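Local coordinates for ribonuclease (Nicotiana glutinosa, PDB 1IYB), which probably cleaves RNA as a plant endonuclease of the ribonuclease T2 family and binds guanosine-5'-monophosphate in a guanine-recognising pocket, at residues N165-E168 with S172-Y175; N150-R153 with A159-I162; G41-W46 with L174-I179. All blocks are in the same frame, centred on the assembly; numbering follows the deposited sequence.

Contact 1: residues N165-E168 with S172-Y175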
ATOM      1  N   ASN A 165       4.650  18.668   6.794  1.00 10.94           N
ATOM      2  CA  ASN A 165       5.767  17.794   7.115  1.00 11.56           C
ATOM      3  C   ASN A 165       6.719  18.679   7.913  1.00 13.56           C
ATOM      4  O   ASN A 165       6.378  19.820   8.229  1.00 11.85           O
ATOM      5  CB  ASN A 165       6.423  17.185   5.858  1.00 11.37           C
ATOM      6  CG  ASN A 165       7.227  18.182   5.032  1.00 11.78           C
ATOM      7  OD1 ASN A 165       8.034  17.775   4.191  1.00 13.33           O
ATOM      8  ND2 ASN A 165       7.008  19.466   5.244  1.00  9.79           N
ATOM      9  N   VAL A 166       7.892  18.173   8.261  1.00 15.16           N
ATOM     10  CA  VAL A 166       8.821  18.965   9.053  1.00 17.29           C
ATOM     11  C   VAL A 166      10.120  19.234   8.311  1.00 17.25           C
ATOM     12  O   VAL A 166      10.624  18.366   7.603  1.00 18.69           O
ATOM     13  CB  VAL A 166       9.147  18.251  10.383  1.00 17.85           C
ATOM     14  CG1 VAL A 166      10.039  19.127  11.239  1.00 19.84           C
ATOM     15  CG2 VAL A 166       7.860  17.915  11.121  1.00 18.53           C
ATOM     16  N   ASP A 167      10.652  20.441   8.469  1.00 19.18           N
ATOM     17  CA  ASP A 167      11.908  20.797   7.819  1.00 20.94           C
ATOM     18  C   ASP A 167      13.048  20.351   8.726  1.00 23.71           C
ATOM     19  O   ASP A 167      12.822  19.634   9.700  1.00 23.54           O
ATOM     20  CB  ASP A 167      11.981  22.309   7.563  1.00 21.10           C
ATOM     21  CG  ASP A 167      12.058  23.126   8.844  1.00 21.24           C
ATOM     22  OD1 ASP A 167      11.983  24.369   8.752  1.00 21.55           O
ATOM     23  OD2 ASP A 167      12.203  22.537   9.935  1.00 22.40           O
ATOM     24  N   GLU A 168      14.270  20.769   8.412  1.00 25.81           N
ATOM     25  CA  GLU A 168      15.416  20.384   9.225  1.00 28.80           C
ATOM     26  C   GLU A 168      15.387  21.058  10.594  1.00 29.21           C
ATOM     27  O   GLU A 168      15.749  20.448  11.600  1.00 30.61           O
ATOM     28  CB  GLU A 168      16.724  20.737   8.510  1.00 30.02           C
ATOM     29  CG  GLU A 168      16.917  20.031   7.182  1.00 32.97           C
ATOM     30  CD  GLU A 168      18.328  20.179   6.646  1.00 34.01           C
ATOM     31  OE1 GLU A 168      19.265  19.656   7.288  1.00 35.62           O
ATOM     32  OE2 GLU A 168      18.502  20.820   5.588  1.00 35.45           O
ATOM     33  N   SER A 172       7.066  23.046  11.516  1.00 19.00           N
ATOM     34  CA  SER A 172       5.968  22.447  10.770  1.00 16.65           C
ATOM     35  C   SER A 172       5.780  23.348   9.556  1.00 15.46           C
ATOM     36  O   SER A 172       5.788  24.574   9.681  1.00 14.45           O
ATOM     37  CB  SER A 172       4.699  22.434  11.623  1.00 17.15           C
ATOM     38  OG  SER A 172       3.619  21.840  10.927  1.00 16.85           O
ATOM     39  N   GLN A 173       5.605  22.752   8.381  1.00 12.48           N
ATOM     40  CA  GLN A 173       5.470  23.544   7.168  1.00 10.96           C
ATOM     41  C   GLN A 173       4.425  23.032   6.183  1.00  9.41           C
ATOM     42  O   GLN A 173       4.108  21.840   6.152  1.00  9.95           O
ATOM     43  CB  GLN A 173       6.827  23.608   6.466  1.00 11.86           C
ATOM     44  CG  GLN A 173       7.381  22.232   6.143  1.00 11.29           C
ATOM     45  CD  GLN A 173       8.763  22.269   5.519  1.00 11.89           C
ATOM     46  OE1 GLN A 173       9.264  21.245   5.054  1.00 13.26           O
ATOM     47  NE2 GLN A 173       9.389  23.439   5.514  1.00 12.48           N
ATOM     48  N   LEU A 174       3.901  23.954   5.381  1.00  8.80           N
ATOM     49  CA  LEU A 174       2.906  23.636   4.358  1.00  9.13           C
ATOM     50  C   LEU A 174       3.584  22.736   3.330  1.00  8.81           C
ATOM     51  O   LEU A 174       4.501  23.169   2.634  1.00 10.26           O
ATOM     52  CB  LEU A 174       2.428  24.923   3.682  1.00  8.92           C
ATOM     53  CG  LEU A 174       1.417  24.801   2.540  1.00 10.45           C
ATOM     54  CD1 LEU A 174       0.156  24.128   3.044  1.00 11.10           C
ATOM     55  CD2 LEU A 174       1.104  26.181   1.982  1.00  9.56           C
ATOM     56  N   TYR A 175       3.119  21.496   3.222  1.00  8.18           N
ATOM     57  CA  TYR A 175       3.721  20.536   2.304  1.00  7.06           C
ATOM     58  C   TYR A 175       2.855  20.170   1.094  1.00  6.25           C
ATOM     59  O   TYR A 175       3.278  20.351  -0.048  1.00  7.60           O
ATOM     60  CB  TYR A 175       4.116  19.295   3.109  1.00  7.64           C
ATOM     61  CG  TYR A 175       4.658  18.137   2.311  1.00  8.85           C
ATOM     62  CD1 TYR A 175       5.556  18.339   1.265  1.00 10.00           C
ATOM     63  CD2 TYR A 175       4.295  16.830   2.626  1.00 11.50           C
ATOM     64  CE1 TYR A 175       6.078  17.263   0.552  1.00 11.68           C
ATOM     65  CE2 TYR A 175       4.810  15.752   1.923  1.00 12.96           C
ATOM     66  CZ  TYR A 175       5.699  15.976   0.888  1.00 12.63           C
ATOM     67  OH  TYR A 175       6.209  14.906   0.188  1.00 14.26           O
TER
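N165 and Q173, already on one face of the hairpin, each hold CG between their own backbone N and carbonyl carbon (chi1 72° and 57°), which turns their side-chain amides toward one another. The Q173 chain then runs out extended, and its OE1 accepts N165 ND2 at 2.9 Å. This bond is bent: the donor lies in the carbonyl plane but almost square to the C=O direction (100°), and OE1 is tilted out of the N165 amide plane. The same amide also lies nearly flat over one face of the Y175 ring, with N165 CG 3.7 Å from Y175 CG and OD1 displaced toward the rim. D167 rests its CB 3.5 Å from Q173 NE2, while NE2 itself is hydrogen-bonded to D23 and D167 OD2 to the backbone of N171. With an alanine in place of Q173, N165 ND2 would probably lose its acceptor and D23 its amide partner, leaving the N165 amide freer to turn over the tyrosine. Two backbone bonds, N165 N to Q173 O at 3.3 Å and Q173 N to N165 O at 3.0 Å, make N165 and Q173 an antiparallel hydrogen-bonded pair; V166 and S172 follow as a non-hydrogen-bonded one. The arrangement is the turn end of a beta hairpin, strands 161-166 and 172-182, reaching the guanosine monophosphate pocket through Y175.

Contact 2: residues N150-R153 with A159-I162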
ATOM      1  N   ASN A 150      -8.974  28.927   4.062  1.00  8.92           N
ATOM      2  CA  ASN A 150      -9.997  29.874   3.639  1.00  9.77           C
ATOM      3  C   ASN A 150      -9.652  30.693   2.404  1.00 10.43           C
ATOM      4  O   ASN A 150     -10.542  31.064   1.641  1.00  9.98           O
ATOM      5  CB  ASN A 150     -10.383  30.777   4.813  1.00 11.95           C
ATOM      6  CG  ASN A 150     -11.019  29.995   5.953  1.00 16.09           C
ATOM      7  OD1 ASN A 150     -11.649  28.959   5.728  1.00 18.25           O
ATOM      8  ND2 ASN A 150     -10.871  30.492   7.175  1.00 18.05           N
ATOM      9  N   ALA A 151      -8.369  30.969   2.194  1.00  9.38           N
ATOM     10  CA  ALA A 151      -7.958  31.715   1.013  1.00  8.97           C
ATOM     11  C   ALA A 151      -8.290  30.854  -0.205  1.00  8.89           C
ATOM     12  O   ALA A 151      -8.784  31.343  -1.218  1.00  9.86           O
ATOM     13  CB  ALA A 151      -6.463  32.000   1.064  1.00  8.31           C
ATOM     14  N   ILE A 152      -8.024  29.556  -0.088  1.00  8.99           N
ATOM     15  CA  ILE A 152      -8.299  28.630  -1.178  1.00  8.55           C
ATOM     16  C   ILE A 152      -9.801  28.422  -1.369  1.00  8.82           C
ATOM     17  O   ILE A 152     -10.292  28.411  -2.497  1.00  9.54           O
ATOM     18  CB  ILE A 152      -7.596  27.281  -0.923  1.00  7.94           C
ATOM     19  CG1 ILE A 152      -6.078  27.494  -0.965  1.00  9.61           C
ATOM     20  CG2 ILE A 152      -8.034  26.251  -1.960  1.00  9.01           C
ATOM     21  CD1 ILE A 152      -5.281  26.332  -0.416  1.00 10.66           C
ATOM     22  N   ARG A 153     -10.531  28.277  -0.268  1.00  9.10           N
ATOM     23  CA  ARG A 153     -11.972  28.079  -0.355  1.00 10.39           C
ATOM     24  C   ARG A 153     -12.653  29.265  -1.035  1.00 10.98           C
ATOM     25  O   ARG A 153     -13.534  29.087  -1.873  1.00 10.62           O
ATOM     26  CB  ARG A 153     -12.570  27.872   1.037  1.00 10.54           C
ATOM     27  CG  ARG A 153     -14.059  27.574   1.004  1.00 11.71           C
ATOM     28  CD  ARG A 153     -14.612  27.353   2.398  1.00 14.72           C
ATOM     29  NE  ARG A 153     -14.481  28.540   3.236  1.00 14.84           N
ATOM     30  CZ  ARG A 153     -14.906  28.615   4.493  1.00 18.73           C
ATOM     31  NH1 ARG A 153     -15.492  27.567   5.061  1.00 20.03           N
ATOM     32  NH2 ARG A 153     -14.742  29.736   5.184  1.00 19.45           N
ATOM     33  N   ALA A 159     -13.462  23.564   0.151  1.00  7.73           N
ATOM     34  CA  ALA A 159     -12.501  23.501   1.249  1.00  8.18           C
ATOM     35  C   ALA A 159     -11.395  22.490   0.949  1.00  8.75           C
ATOM     36  O   ALA A 159     -11.667  21.326   0.662  1.00 10.20           O
ATOM     37  CB  ALA A 159     -13.211  23.116   2.538  1.00 10.20           C
ATOM     38  N   PRO A 160     -10.130  22.926   1.009  1.00  8.13           N
ATOM     39  CA  PRO A 160      -9.014  22.020   0.736  1.00  8.03           C
ATOM     40  C   PRO A 160      -8.526  21.260   1.964  1.00  8.10           C
ATOM     41  O   PRO A 160      -8.850  21.601   3.104  1.00  8.77           O
ATOM     42  CB  PRO A 160      -7.942  22.966   0.225  1.00  6.61           C
ATOM     43  CG  PRO A 160      -8.129  24.141   1.138  1.00  8.42           C
ATOM     44  CD  PRO A 160      -9.648  24.315   1.137  1.00  8.06           C
ATOM     45  N   GLY A 161      -7.739  20.223   1.704  1.00  7.39           N
ATOM     46  CA  GLY A 161      -7.130  19.444   2.763  1.00  6.38           C
ATOM     47  C   GLY A 161      -5.683  19.905   2.777  1.00  6.40           C
ATOM     48  O   GLY A 161      -5.071  20.048   1.713  1.00  6.44           O
ATOM     49  N   ILE A 162      -5.133  20.156   3.959  1.00  7.11           N
ATOM     50  CA  ILE A 162      -3.754  20.620   4.072  1.00  7.49           C
ATOM     51  C   ILE A 162      -2.880  19.609   4.816  1.00  8.87           C
ATOM     52  O   ILE A 162      -3.218  19.182   5.920  1.00  9.60           O
ATOM     53  CB  ILE A 162      -3.685  21.971   4.823  1.00  9.06           C
ATOM     54  CG1 ILE A 162      -4.656  22.975   4.195  1.00 11.33           C
ATOM     55  CG2 ILE A 162      -2.263  22.508   4.791  1.00  9.58           C
ATOM     56  CD1 ILE A 162      -4.368  23.305   2.741  1.00  9.53           C
TER
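I152 lays its CG2 branch on the P160 ring, 3.7 Å from CG, and the whole contact is built around that meeting. CG2 stands anti to the I152 backbone N, beside the carbonyl carbon, while CG1 takes the place beside N (chi1 -66°); one branch therefore lies on the proline and the other runs on past it. The pyrrolidine, puckered with CG endo, offers CB, CG and CD to the isoleucine, and I152 CB itself comes within 3.8 Å of P160 CG. Farther along, I152 CD1 passes 3.9 Å from P160 CG and meets I162 CD1 more loosely, at 4.5 Å. The I162 side chain is folded at both torsions (chi1 -52°, chi2 -61°), which turns its CD1 back toward the helix.

R153 touches with the aliphatic part of its chain: CG lies 4.1 Å from A159 N, a backbone amide hydrogen-bonded to E190, and CD lies near A159 CB. N150 OD1, one helical turn earlier, sits over a face of the R153 guanidinium, offset toward its rim, 3.5 Å from CZ. No hydrogen bond links the two segments. I177 of strand 172-182 and L127 and I130 of helix 127-133 also pack on I152. This is apolar helix-on-sheet packing, in which helix 145-156 folds back through a short connection onto the loop entering strand 161-166 and its first residues, at an outer strand of the antiparallel sheet.

Contact 3: residues G41-W46 with L174-I179. With 5GP (guanosine-5'-monophosphate), chain C.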
ATOM      1  N   GLY A  41       3.745  21.771  -7.562  1.00  4.41           N
ATOM      2  CA  GLY A  41       3.832  20.820  -8.657  1.00  5.51           C
ATOM      3  C   GLY A  41       2.834  19.708  -8.397  1.00  5.07           C
ATOM      4  O   GLY A  41       2.441  19.482  -7.253  1.00  6.60           O
ATOM      5  N   ILE A  42       2.404  19.023  -9.449  1.00  5.51           N
ATOM      6  CA  ILE A  42       1.455  17.925  -9.296  1.00  4.67           C
ATOM      7  C   ILE A  42       2.121  16.735  -8.610  1.00  4.50           C
ATOM      8  O   ILE A  42       3.267  16.406  -8.904  1.00  5.41           O
ATOM      9  CB  ILE A  42       0.951  17.421 -10.672  1.00  3.92           C
ATOM     10  CG1 ILE A  42       0.201  18.535 -11.406  1.00  5.23           C
ATOM     11  CG2 ILE A  42       0.056  16.194 -10.483  1.00  4.98           C
ATOM     12  CD1 ILE A  42      -0.078  18.218 -12.862  1.00  5.93           C
ATOM     13  N   HIS A  43       1.423  16.112  -7.667  1.00  5.83           N
ATOM     14  CA  HIS A  43       1.952  14.902  -7.059  1.00  5.28           C
ATOM     15  C   HIS A  43       1.171  13.808  -7.789  1.00  6.24           C
ATOM     16  O   HIS A  43       1.762  12.923  -8.406  1.00  6.99           O
ATOM     17  CB  HIS A  43       1.696  14.832  -5.549  1.00  6.03           C
ATOM     18  CG  HIS A  43       2.298  13.622  -4.902  1.00  6.28           C
ATOM     19  ND1 HIS A  43       2.501  13.524  -3.542  1.00  7.39           N
ATOM     20  CD2 HIS A  43       2.732  12.452  -5.432  1.00  7.95           C
ATOM     21  CE1 HIS A  43       3.033  12.346  -3.263  1.00  7.09           C
ATOM     22  NE2 HIS A  43       3.183  11.677  -4.392  1.00  6.98           N
ATOM     23  N   GLY A  44      -0.159  13.898  -7.748  1.00  5.49           N
ATOM     24  CA  GLY A  44      -0.981  12.926  -8.449  1.00  4.55           C
ATOM     25  C   GLY A  44      -2.480  13.103  -8.283  1.00  5.35           C
ATOM     26  O   GLY A  44      -2.937  13.973  -7.536  1.00  5.42           O
ATOM     27  N   LEU A  45      -3.236  12.282  -9.011  1.00  4.63           N
ATOM     28  CA  LEU A  45      -4.705  12.262  -8.974  1.00  4.84           C
ATOM     29  C   LEU A  45      -4.989  10.889  -8.364  1.00  4.93           C
ATOM     30  O   LEU A  45      -4.791   9.850  -9.006  1.00  6.29           O
ATOM     31  CB  LEU A  45      -5.280  12.370 -10.391  1.00  6.60           C
ATOM     32  CG  LEU A  45      -6.801  12.506 -10.536  1.00  6.78           C
ATOM     33  CD1 LEU A  45      -7.307  13.713  -9.751  1.00  7.10           C
ATOM     34  CD2 LEU A  45      -7.149  12.655 -12.014  1.00  9.99           C
ATOM     35  N   TRP A  46      -5.460  10.893  -7.123  1.00  4.96           N
ATOM     36  CA  TRP A  46      -5.660   9.656  -6.377  1.00  4.67           C
ATOM     37  C   TRP A  46      -7.060   9.153  -6.076  1.00  5.17           C
ATOM     38  O   TRP A  46      -7.806   9.786  -5.327  1.00  5.26           O
ATOM     39  CB  TRP A  46      -4.952   9.761  -5.026  1.00  4.89           C
ATOM     40  CG  TRP A  46      -3.510  10.172  -5.050  1.00  4.43           C
ATOM     41  CD1 TRP A  46      -2.661  10.160  -6.120  1.00  4.85           C
ATOM     42  CD2 TRP A  46      -2.729  10.599  -3.924  1.00  5.48           C
ATOM     43  NE1 TRP A  46      -1.402  10.549  -5.729  1.00  5.08           N
ATOM     44  CE2 TRP A  46      -1.415  10.824  -4.388  1.00  5.52           C
ATOM     45  CE3 TRP A  46      -3.015  10.810  -2.567  1.00  5.47           C
ATOM     46  CZ2 TRP A  46      -0.386  11.252  -3.542  1.00  6.02           C
ATOM     47  CZ3 TRP A  46      -1.995  11.235  -1.729  1.00  6.00           C
ATOM     48  CH2 TRP A  46      -0.694  11.451  -2.220  1.00  6.87           C
ATOM     49  N   LEU A 174       3.901  23.954   5.381  1.00  8.80           N
ATOM     50  CA  LEU A 174       2.906  23.636   4.358  1.00  9.13           C
ATOM     51  C   LEU A 174       3.584  22.736   3.330  1.00  8.81           C
ATOM     52  O   LEU A 174       4.501  23.169   2.634  1.00 10.26           O
ATOM     53  CB  LEU A 174       2.428  24.923   3.682  1.00  8.92           C
ATOM     54  CG  LEU A 174       1.417  24.801   2.540  1.00 10.45           C
ATOM     55  CD1 LEU A 174       0.156  24.128   3.044  1.00 11.10           C
ATOM     56  CD2 LEU A 174       1.104  26.181   1.982  1.00  9.56           C
ATOM     57  N   TYR A 175       3.119  21.496   3.222  1.00  8.18           N
ATOM     58  CA  TYR A 175       3.721  20.536   2.304  1.00  7.06           C
ATOM     59  C   TYR A 175       2.855  20.170   1.094  1.00  6.25           C
ATOM     60  O   TYR A 175       3.278  20.351  -0.048  1.00  7.60           O
ATOM     61  CB  TYR A 175       4.116  19.295   3.109  1.00  7.64           C
ATOM     62  CG  TYR A 175       4.658  18.137   2.311  1.00  8.85           C
ATOM     63  CD1 TYR A 175       5.556  18.339   1.265  1.00 10.00           C
ATOM     64  CD2 TYR A 175       4.295  16.830   2.626  1.00 11.50           C
ATOM     65  CE1 TYR A 175       6.078  17.263   0.552  1.00 11.68           C
ATOM     66  CE2 TYR A 175       4.810  15.752   1.923  1.00 12.96           C
ATOM     67  CZ  TYR A 175       5.699  15.976   0.888  1.00 12.63           C
ATOM     68  OH  TYR A 175       6.209  14.906   0.188  1.00 14.26           O
ATOM     69  N   GLN A 176       1.655  19.648   1.324  1.00  6.32           N
ATOM     70  CA  GLN A 176       0.786  19.290   0.206  1.00  5.76           C
ATOM     71  C   GLN A 176      -0.630  19.806   0.411  1.00  5.88           C
ATOM     72  O   GLN A 176      -1.080  19.991   1.545  1.00  6.03           O
ATOM     73  CB  GLN A 176       0.746  17.770   0.006  1.00  7.39           C
ATOM     74  CG  GLN A 176       2.116  17.124  -0.133  1.00  7.05           C
ATOM     75  CD  GLN A 176       2.051  15.745  -0.752  1.00 11.00           C
ATOM     76  OE1 GLN A 176       2.193  15.593  -1.961  1.00 11.25           O
ATOM     77  NE2 GLN A 176       1.821  14.732   0.075  1.00 11.95           N
ATOM     78  N   ILE A 177      -1.325  20.044  -0.695  1.00  5.91           N
ATOM     79  CA  ILE A 177      -2.694  20.535  -0.658  1.00  5.72           C
ATOM     80  C   ILE A 177      -3.572  19.603  -1.483  1.00  5.99           C
ATOM     81  O   ILE A 177      -3.254  19.292  -2.633  1.00  6.26           O
ATOM     82  CB  ILE A 177      -2.767  21.979  -1.191  1.00  6.01           C
ATOM     83  CG1 ILE A 177      -2.019  22.901  -0.223  1.00  6.97           C
ATOM     84  CG2 ILE A 177      -4.225  22.426  -1.347  1.00  4.90           C
ATOM     85  CD1 ILE A 177      -2.035  24.363  -0.608  1.00  8.29           C
ATOM     86  N   TYR A 178      -4.663  19.153  -0.867  1.00  6.23           N
ATOM     87  CA  TYR A 178      -5.614  18.224  -1.475  1.00  7.82           C
ATOM     88  C   TYR A 178      -6.929  18.898  -1.864  1.00  8.34           C
ATOM     89  O   TYR A 178      -7.521  19.631  -1.068  1.00  8.87           O
ATOM     90  CB  TYR A 178      -5.945  17.096  -0.486  1.00  9.03           C
ATOM     91  CG  TYR A 178      -4.803  16.186  -0.078  1.00 10.68           C
ATOM     92  CD1 TYR A 178      -3.615  16.698   0.451  1.00 11.63           C
ATOM     93  CD2 TYR A 178      -4.938  14.801  -0.166  1.00 13.09           C
ATOM     94  CE1 TYR A 178      -2.594  15.847   0.884  1.00 13.42           C
ATOM     95  CE2 TYR A 178      -3.927  13.944   0.266  1.00 12.75           C
ATOM     96  CZ  TYR A 178      -2.761  14.471   0.788  1.00 12.80           C
ATOM     97  OH  TYR A 178      -1.769  13.618   1.219  1.00 15.31           O
ATOM     98  N   ILE A 179      -7.391  18.629  -3.080  1.00  7.81           N
ATOM     99  CA  ILE A 179      -8.659  19.167  -3.578  1.00  9.19           C
ATOM    100  C   ILE A 179      -9.436  17.956  -4.086  1.00  8.50           C
ATOM    101  O   ILE A 179      -8.879  17.123  -4.794  1.00  9.02           O
ATOM    102  CB  ILE A 179      -8.439  20.150  -4.750  1.00 10.47           C
ATOM    103  CG1 ILE A 179      -7.563  21.319  -4.292  1.00 15.66           C
ATOM    104  CG2 ILE A 179      -9.782  20.649  -5.271  1.00 12.90           C
ATOM    105  CD1 ILE A 179      -8.147  22.109  -3.153  1.00 16.13           C
TER
HETATM  106  P   5GP C1295       2.109   8.177  -3.653  1.00 17.27           P
HETATM  107  O1P 5GP C1295       1.308   7.073  -3.118  1.00 22.43           O
HETATM  108  O2P 5GP C1295       1.564   8.697  -4.969  1.00 17.29           O
HETATM  109  O3P 5GP C1295       2.225   9.332  -2.598  1.00 15.46           O
HETATM  110  O5' 5GP C1295       3.667   7.758  -3.937  1.00 23.32           O
HETATM  111  C5' 5GP C1295       4.682   8.763  -4.309  1.00 23.26           C
HETATM  112  C4' 5GP C1295       6.099   8.186  -4.542  1.00 23.80           C
HETATM  113  O4' 5GP C1295       6.615   8.831  -5.790  1.00 22.23           O
HETATM  114  C3' 5GP C1295       7.207   8.470  -3.531  1.00 25.00           C
HETATM  115  O3' 5GP C1295       7.242   7.557  -2.444  1.00 27.95           O
HETATM  116  C2' 5GP C1295       8.503   8.403  -4.347  1.00 22.11           C
HETATM  117  O2' 5GP C1295       9.026   7.059  -4.432  1.00 25.46           O
HETATM  118  C1' 5GP C1295       8.074   8.952  -5.698  1.00 19.37           C
HETATM  119  N9  5GP C1295       8.535  10.312  -6.121  1.00 13.15           N
HETATM  120  C8  5GP C1295       9.357  10.676  -7.164  1.00 12.91           C
HETATM  121  N7  5GP C1295       9.497  11.972  -7.349  1.00 10.16           N
HETATM  122  C5  5GP C1295       8.689  12.504  -6.324  1.00 10.74           C
HETATM  123  C6  5GP C1295       8.433  13.880  -6.008  1.00  9.86           C
HETATM  124  O6  5GP C1295       8.869  14.880  -6.567  1.00  9.06           O
HETATM  125  N1  5GP C1295       7.552  14.005  -4.889  1.00 11.19           N
HETATM  126  C2  5GP C1295       7.012  12.922  -4.198  1.00 13.01           C
HETATM  127  N2  5GP C1295       6.207  13.271  -3.173  1.00 11.66           N
HETATM  128  N3  5GP C1295       7.249  11.630  -4.493  1.00 12.50           N
HETATM  129  C4  5GP C1295       8.098  11.498  -5.569  1.00 12.57           C
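Q176 OE1 accepts a hydrogen bond from H43 ND1 at 2.6 Å, short and nearly straight (166°). The donor sits on a lone pair in the carbonyl plane, and the oxygen lies close to the imidazole plane, which fixes the tilt of the ring. H43 CG stands anti to its backbone N (chi1 -177°), directing the ring across the neighbouring strand, 10-16, toward the glutamine. Q176 NE2 is held by E163, which also bonds Y178 OH, making that glutamate a second-shell support for the amide that positions the histidine.

Both faces of H43 are occupied: the edge of the W46 indole brings CZ2 3.5 Å above the ring centre, and guanosine monophosphate places N2 on the opposite face, offset toward the rim. The remote corner of the ring meets the nucleotide phosphate, with NE2 3.1 Å from O3P; the same oxygen lies 3.4 Å from W46 CZ2. On the nucleobase side, Y175 OH is 3.7 Å from the ligand N2, and Q176 CG rests over the centre of the Y175 ring.

On the same six-membered ring of the indole, W46 CZ3 packs 3.9 Å from Y178 CE2, with the planes steeply inclined at 84°. E97 binds W46 NE1, and H101 stacks on the indole. Classic beta bulges mark both segments, H43 and G44 facing V14, and Y175 and Q176 facing E163. The HGLW sequence of strand 41-48 is a hallmark of the ribonuclease T2 family; its H43 and W46 line the nucleotide pocket on the face of the antiparallel sheet, probably at the active site.

Overall arrangement
Along the chain, strand 41-48 comes first and waits 127 residues for its partner at 174-179, so contact 3 closes the long loop. Contact 2 is nested inside it, turning helix 145-156 back onto strand 161-166 within a few residues. Contact 1 opens as that strand ends and closes after a three-residue connection; it follows contact 2 in series and finishes on the stretch where contact 3 ends, sharing L174 and Y175. Strands 161-166 and 172-182 unite the set: I162 packs on L174 and G161 O probably bonds Y178 N. Together they tie helix 145-156, the outer hairpin and the nucleotide pocket to one sheet.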